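Phosphoglycerol transferase GacH (Streptococcus pyogenes MGAS5005, PDB 6DGM) probably transfers glycerol phosphate to the rhamnose polysaccharide of the streptococcal cell wall, through a manganese-binding catalytic domain of the alkaline phosphatase superfamily. Local coordinates at residues Lys183-Tyr186 with Asn187-Ser191; Ala251-Glu254 with Lys255-Gln258; Glu12-Ala15 with Ser16-Gln19. One frame throughout, in Å; residues are numbered along the deposited sequence.

Interaction 1 of 3, residues Lys183-Tyr186 with Asn187-Ser191; sequences KTVY and NNILS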
loop_
_atom_site.group_PDB
_atom_site.type_symbol
_atom_site.label_atom_id
_atom_site.label_comp_id
_atom_site.label_asym_id
_atom_site.label_seq_id
_atom_site.Cartn_x
_atom_site.Cartn_y
_atom_site.Cartn_z
ATOM N N LYS A 183 -18.417 -1.917 -1.849
ATOM C CA LYS A 183 -19.354 -1.860 -0.726
ATOM C C LYS A 183 -19.319 -3.160 0.069
ATOM O O LYS A 183 -19.287 -3.140 1.307
ATOM C CB LYS A 183 -20.768 -1.572 -1.230
ATOM C CG LYS A 183 -21.845 -1.557 -0.153
ATOM C CD LYS A 183 -23.187 -1.209 -0.789
ATOM C CE LYS A 183 -24.280 -1.118 0.248
ATOM N NZ LYS A 183 -25.568 -0.683 -0.392
ATOM N N THR A 184 -19.330 -4.306 -0.626
ATOM C CA THR A 184 -19.241 -5.587 0.060
ATOM C C THR A 184 -17.978 -5.654 0.903
ATOM O O THR A 184 -18.017 -6.054 2.077
ATOM C CB THR A 184 -19.252 -6.733 -0.943
ATOM O OG1 THR A 184 -20.521 -6.788 -1.604
ATOM C CG2 THR A 184 -19.017 -8.061 -0.255
ATOM N N VAL A 185 -16.837 -5.280 0.309
ATOM C CA VAL A 185 -15.576 -5.335 1.049
ATOM C C VAL A 185 -15.639 -4.440 2.286
ATOM O O VAL A 185 -15.320 -4.866 3.412
ATOM C CB VAL A 185 -14.403 -4.967 0.127
ATOM C CG1 VAL A 185 -13.119 -4.869 0.918
ATOM C CG2 VAL A 185 -14.274 -6.012 -0.988
ATOM N N TYR A 186 -16.056 -3.183 2.099
ATOM C CA TYR A 186 -16.082 -2.237 3.209
ATOM C C TYR A 186 -17.002 -2.716 4.321
ATOM O O TYR A 186 -16.657 -2.618 5.506
ATOM C CB TYR A 186 -16.535 -0.869 2.702
ATOM C CG TYR A 186 -15.570 -0.146 1.780
ATOM C CD1 TYR A 186 -14.203 -0.309 1.901
ATOM C CD2 TYR A 186 -16.034 0.708 0.795
ATOM C CE1 TYR A 186 -13.333 0.357 1.063
ATOM C CE2 TYR A 186 -15.178 1.378 -0.032
ATOM C CZ TYR A 186 -13.820 1.203 0.113
ATOM O OH TYR A 186 -12.958 1.885 -0.712
ATOM N N ASN A 187 -18.174 -3.253 3.968
ATOM C CA ASN A 187 -19.115 -3.670 4.996
ATOM C C ASN A 187 -18.631 -4.916 5.715
ATOM O O ASN A 187 -18.907 -5.092 6.908
ATOM C CB ASN A 187 -20.505 -3.826 4.399
ATOM C CG ASN A 187 -21.198 -2.485 4.252
ATOM O OD1 ASN A 187 -20.840 -1.515 4.933
ATOM N ND2 ASN A 187 -22.195 -2.423 3.394
ATOM N N ASN A 188 -17.862 -5.756 5.030
ATOM C CA ASN A 188 -17.249 -6.896 5.704
ATOM C C ASN A 188 -16.121 -6.461 6.640
ATOM O O ASN A 188 -15.944 -7.056 7.702
ATOM C CB ASN A 188 -16.802 -7.933 4.688
ATOM C CG ASN A 188 -17.913 -8.877 4.314
ATOM O OD1 ASN A 188 -18.060 -9.948 4.910
ATOM N ND2 ASN A 188 -18.744 -8.475 3.350
ATOM N N ILE A 189 -15.347 -5.426 6.279
ATOM C CA ILE A 189 -14.401 -4.865 7.248
ATOM C C ILE A 189 -15.150 -4.390 8.490
ATOM O O ILE A 189 -14.808 -4.748 9.622
ATOM C CB ILE A 189 -13.599 -3.710 6.638
ATOM C CG1 ILE A 189 -12.746 -4.191 5.457
ATOM C CG2 ILE A 189 -12.686 -3.060 7.718
ATOM C CD1 ILE A 189 -12.172 -3.046 4.689
ATOM N N LEU A 190 -16.187 -3.577 8.286
ATOM C CA LEU A 190 -16.914 -2.994 9.413
ATOM C C LEU A 190 -17.469 -4.065 10.346
ATOM O O LEU A 190 -17.454 -3.895 11.570
ATOM C CB LEU A 190 -18.036 -2.094 8.901
ATOM C CG LEU A 190 -17.587 -0.812 8.202
ATOM C CD1 LEU A 190 -18.782 -0.100 7.554
ATOM C CD2 LEU A 190 -16.853 0.130 9.142
ATOM N N SER A 191 -17.967 -5.179 9.788
ATOM C CA SER A 191 -18.532 -6.231 10.619
ATOM C C SER A 191 -17.480 -6.973 11.440
ATOM O O SER A 191 -17.835 -7.665 12.401
ATOM C CB SER A 191 -19.296 -7.228 9.746
ATOM O OG SER A 191 -18.396 -7.997 8.975
#
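Val185 and Ile189 are one helical turn apart, and the Ile189 N to Val185 O bond of 2.9 Å is one of five successive i to i+4 backbone bonds that make this stretch regular alpha-helix. It belongs to helix 182-192, which packs against the central mixed sheet of the alkaline phosphatase-like fold. Its buried face carries two branched aliphatic residues: Val185 packs on Val203, and Ile189 reaches strands 200-204, 40-46 and 135-139. Ile189 has CG1 beside its own backbone N (chi1 -63°) and an extended tip, which carries CD1 back along the preceding turn. There CD1 lies 4.3 Å from Val185 CG1 and 4.4 Å from Tyr186 CD1, meeting the tyrosine at its ring edge, near the ring plane. Tyr186 combines a large apolar surface with one polar end: its ring stacks with Phe252 of helix 229-257, while OH is hydrogen-bonded to Thr249 OG1. The outer face is polar. Lys183 runs out fully extended, its CG passing 3.7 Å from Asn187 ND2, a contact of alkyl chain against amide well suited to a solvent-facing surface.

Thr184 and Asn188 run alongside each other in the same direction, on a third, buried flank. Thr184 OG1 is hydrogen-bonded to Ser181 OG and Glu174 N, and Asn188 OD1 to Lys171 N, so both side chains tie the helix to the chain leading into it. Asn188 ND2 turns back to the helix's own backbone, with Thr184 O in the amide plane. Thr184 O consequently takes two donors from opposite faces of its carbonyl plane: Asn188 N at 3.0 Å and Asn188 ND2 at 2.8 Å, the latter nearly straight at 171° and well above that plane.

Interaction 2 of 3, residues Ala251-Glu254 with Lys255-Gln258; sequences AFLE and KLTQ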
loop_
_atom_site.group_PDB
_atom_site.type_symbol
_atom_site.label_atom_id
_atom_site.label_comp_id
_atom_site.label_asym_id
_atom_site.label_seq_id
_atom_site.Cartn_x
_atom_site.Cartn_y
_atom_site.Cartn_z
ATOM N N ALA A 251 -18.667 6.710 2.630
ATOM C CA ALA A 251 -19.579 6.090 3.583
ATOM C C ALA A 251 -18.838 5.197 4.568
ATOM O O ALA A 251 -19.179 5.154 5.758
ATOM C CB ALA A 251 -20.657 5.289 2.850
ATOM N N PHE A 252 -17.832 4.473 4.085
ATOM C CA PHE A 252 -17.000 3.644 4.949
ATOM C C PHE A 252 -16.296 4.484 6.006
ATOM O O PHE A 252 -16.329 4.157 7.197
ATOM C CB PHE A 252 -15.994 2.924 4.055
ATOM C CG PHE A 252 -14.963 2.095 4.777
ATOM C CD1 PHE A 252 -15.337 1.085 5.638
ATOM C CD2 PHE A 252 -13.613 2.318 4.546
ATOM C CE1 PHE A 252 -14.368 0.302 6.277
ATOM C CE2 PHE A 252 -12.642 1.545 5.181
ATOM C CZ PHE A 252 -13.024 0.529 6.035
ATOM N N LEU A 253 -15.622 5.552 5.592
ATOM C CA LEU A 253 -14.909 6.365 6.571
ATOM C C LEU A 253 -15.879 6.978 7.580
ATOM O O LEU A 253 -15.574 7.045 8.778
ATOM C CB LEU A 253 -14.084 7.447 5.873
ATOM C CG LEU A 253 -12.976 6.987 4.916
ATOM C CD1 LEU A 253 -12.112 8.201 4.555
ATOM C CD2 LEU A 253 -12.126 5.861 5.453
ATOM N N GLU A 254 -17.046 7.456 7.110
ATOM C CA GLU A 254 -18.047 8.001 8.024
ATOM C C GLU A 254 -18.406 6.984 9.100
ATOM O O GLU A 254 -18.514 7.329 10.275
ATOM C CB GLU A 254 -19.284 8.442 7.229
ATOM C CG GLU A 254 -19.073 9.708 6.415
ATOM C CD GLU A 254 -20.226 10.018 5.468
ATOM O OE1 GLU A 254 -21.126 9.163 5.309
ATOM O OE2 GLU A 254 -20.226 11.118 4.875
ATOM N N LYS A 255 -18.543 5.708 8.727
ATOM C CA LYS A 255 -18.827 4.682 9.730
ATOM C C LYS A 255 -17.654 4.500 10.682
ATOM O O LYS A 255 -17.850 4.287 11.885
ATOM C CB LYS A 255 -19.154 3.356 9.042
ATOM C CG LYS A 255 -20.515 3.354 8.330
ATOM C CD LYS A 255 -21.644 3.340 9.324
ATOM C CE LYS A 255 -22.985 3.246 8.621
ATOM N NZ LYS A 255 -23.021 2.100 7.666
ATOM N N LEU A 256 -16.426 4.573 10.172
ATOM C CA LEU A 256 -15.276 4.438 11.061
ATOM C C LEU A 256 -15.242 5.546 12.105
ATOM O O LEU A 256 -14.777 5.317 13.226
ATOM C CB LEU A 256 -13.972 4.446 10.275
ATOM C CG LEU A 256 -13.783 3.261 9.306
ATOM C CD1 LEU A 256 -12.514 3.436 8.524
ATOM C CD2 LEU A 256 -13.772 1.925 10.037
ATOM N N THR A 257 -15.713 6.750 11.766
ATOM C CA THR A 257 -15.667 7.837 12.743
ATOM C C THR A 257 -16.563 7.568 13.950
ATOM O O THR A 257 -16.373 8.182 15.003
ATOM C CB THR A 257 -16.070 9.198 12.159
ATOM O OG1 THR A 257 -17.462 9.200 11.809
ATOM C CG2 THR A 257 -15.246 9.544 10.956
ATOM N N GLN A 258 -17.535 6.671 13.805
ATOM C CA GLN A 258 -18.475 6.359 14.870
ATOM C C GLN A 258 -18.039 5.179 15.725
ATOM O O GLN A 258 -18.766 4.810 16.652
ATOM C CB GLN A 258 -19.861 6.065 14.281
ATOM C CG GLN A 258 -20.429 7.187 13.425
ATOM C CD GLN A 258 -20.528 8.498 14.167
ATOM O OE1 GLN A 258 -21.059 8.564 15.283
ATOM N NE2 GLN A 258 -20.010 9.559 13.558
#
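Lys255 N donates to Ala251 O at 3.1 Å, continuing the alpha-helical bonding near the end of helix 229-257, and the lysine's CG rests beside the same carbonyl oxygen. A long flexible chain suits this exposed position. Leu256, next in line, turns into the core. With CG beside its backbone N (chi1 -64°), it holds CD1 over one face of the Phe252 ring, a CH-pi contact 4.0 Å from the ring centroid. That same Leu256 CD1 lies 3.9 Å from Leu253 CD2, and both leucines continue the apolar surface to Trp296 of strand 290-297. At Thr257 the side chain joins in. Its N reaches Leu253 O at 3.0 Å and, weakly, Glu254 O at 3.2 Å, while OG1, lodged between its own N and C (chi1 67°), donates to Glu254 O at 2.6 Å. Gln258, already beyond the helix, bends back so that its NE2 gives a hydrogen to Thr257 OG1 at 3.1 Å. The hydroxyl thus acts as both donor and acceptor, and threonine suits a place where the side chain supplies the shorter bond to a carbonyl as backbone N-H donors run out.

Interaction 3 of 3, residues Glu12-Ala15 with Ser16-Gln19; sequences ETIA and SIAQ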
loop_
_atom_site.group_PDB
_atom_site.type_symbol
_atom_site.label_atom_id
_atom_site.label_comp_id
_atom_site.label_asym_id
_atom_site.label_seq_id
_atom_site.Cartn_x
_atom_site.Cartn_y
_atom_site.Cartn_z
ATOM N N GLU A 12 30.263 -6.338 10.053
ATOM C CA GLU A 12 30.605 -5.042 10.634
ATOM C C GLU A 12 29.718 -3.934 10.078
ATOM O O GLU A 12 29.292 -3.037 10.817
ATOM C CB GLU A 12 32.091 -4.739 10.404
ATOM C CG GLU A 12 33.025 -5.581 11.260
ATOM C CD GLU A 12 34.496 -5.210 11.079
ATOM O OE1 GLU A 12 34.803 -4.419 10.159
ATOM O OE2 GLU A 12 35.346 -5.710 11.859
ATOM N N THR A 13 29.419 -3.973 8.783
ATOM C CA THR A 13 28.521 -2.967 8.227
ATOM C C THR A 13 27.126 -3.062 8.835
ATOM O O THR A 13 26.516 -2.039 9.166
ATOM C CB THR A 13 28.473 -3.108 6.703
ATOM O OG1 THR A 13 29.733 -2.708 6.160
ATOM C CG2 THR A 13 27.351 -2.260 6.104
ATOM N N ILE A 14 26.596 -4.274 8.973
ATOM C CA ILE A 14 25.279 -4.435 9.591
ATOM C C ILE A 14 25.306 -3.932 11.031
ATOM O O ILE A 14 24.366 -3.271 11.486
ATOM C CB ILE A 14 24.811 -5.901 9.492
ATOM C CG1 ILE A 14 24.455 -6.283 8.052
ATOM C CG2 ILE A 14 23.645 -6.155 10.434
ATOM C CD1 ILE A 14 23.279 -5.552 7.473
ATOM N N ALA A 15 26.390 -4.207 11.764
ATOM C CA ALA A 15 26.496 -3.700 13.131
ATOM C C ALA A 15 26.468 -2.173 13.155
ATOM O O ALA A 15 25.805 -1.569 14.009
ATOM C CB ALA A 15 27.762 -4.244 13.804
ATOM N N SER A 16 27.180 -1.527 12.223
ATOM C CA SER A 16 27.202 -0.067 12.191
ATOM C C SER A 16 25.816 0.493 11.906
ATOM O O SER A 16 25.401 1.495 12.507
ATOM C CB SER A 16 28.182 0.432 11.125
ATOM O OG SER A 16 29.487 -0.038 11.397
ATOM N N ILE A 17 25.091 -0.138 10.981
ATOM C CA ILE A 17 23.744 0.309 10.644
ATOM C C ILE A 17 22.827 0.131 11.837
ATOM O O ILE A 17 22.042 1.026 12.175
ATOM C CB ILE A 17 23.219 -0.457 9.415
ATOM C CG1 ILE A 17 24.066 -0.140 8.188
ATOM C CG2 ILE A 17 21.750 -0.135 9.156
ATOM C CD1 ILE A 17 23.858 -1.132 7.049
ATOM N N ALA A 18 22.923 -1.017 12.506
ATOM C CA ALA A 18 22.050 -1.278 13.643
ATOM C C ALA A 18 22.284 -0.267 14.759
ATOM O O ALA A 18 21.326 0.224 15.365
ATOM C CB ALA A 18 22.271 -2.699 14.155
ATOM N N GLN A 19 23.548 0.059 15.051
ATOM C CA GLN A 19 23.821 1.025 16.114
ATOM C C GLN A 19 23.355 2.419 15.705
ATOM O O GLN A 19 22.792 3.159 16.516
ATOM C CB GLN A 19 25.308 1.018 16.488
ATOM C CG GLN A 19 25.593 1.787 17.775
ATOM C CD GLN A 19 26.954 1.482 18.372
ATOM O OE1 GLN A 19 27.713 0.665 17.845
ATOM N NE2 GLN A 19 27.270 2.140 19.480
HETATM O O HOH W 1 30.703 -2.076 13.001
#
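Ile14 O and Ala18 N form a hydrogen bond of 2.9 Å, and its neighbours from Glu12, Thr13 and Ala15 to the residues four places on are almost as short, giving a straightforward alpha-helical turn in helix 11-29. This is an amphipathic helix near the N-terminal end of the construct, with one side turned to protein and the other to solvent. On the solvent side a water links the two segments: it donates to Glu12 O at 2.8 Å and is hydrogen-bonded to Ser16 OG at 2.9 Å. Ser16 can take part because its hydroxyl lies beside its own backbone N (chi1 -60°), directed back towards the preceding turn. Glu12 O therefore receives both the Ser16 N-H and the water, a common state for carbonyls on the wet face of a helix.

Thr13 stands between the two environments. Its OG1 is hydrogen-bonded to Asn8 O, and Ser10 OG, just ahead of the helix, to Thr13 N; together these bonds fasten the helix start. The threonine methyl faces the next turn. Farther in, Ile14 packs on Tyr371 and Leu372, whereas Ile17 reaches Asp357, Asn360 and Ile361 of helix 349-365. Ala15 and Ala18 set their small methyls against His375, which lies in a loop. The two isoleucines themselves meet loosely, CD1 of Ile14 being 4.5 Å from CD1 of Ile17. Ile17 leans instead on Thr13: its CD1 lies 3.8 Å from Thr13 CG2 and 3.5 Å from Thr13 O.

Along the chain the order is interaction 3, interaction 1, interaction 2. Interactions 1 and 2 have centres 11 Å apart and lie on two helices, 182-192 and the end of 229-257, that pack on each other and on the central sheet within the sulfatase-family region. Leu190 links them directly: its CD2 lies 3.7 Å from Leu256 CD2 and its CD1 3.8 Å from Lys255 CB. Interaction 3 sits across the molecule's centre, about 44 Å away between centres, where helix 11-29 packs on helix 349-365. Only interaction 1 lies near the active site: the side chain of Val185 is about 9 Å from that of the manganese ligand Glu47, so its helix, packed on strand 40-46, neighbours the pocket without lining it.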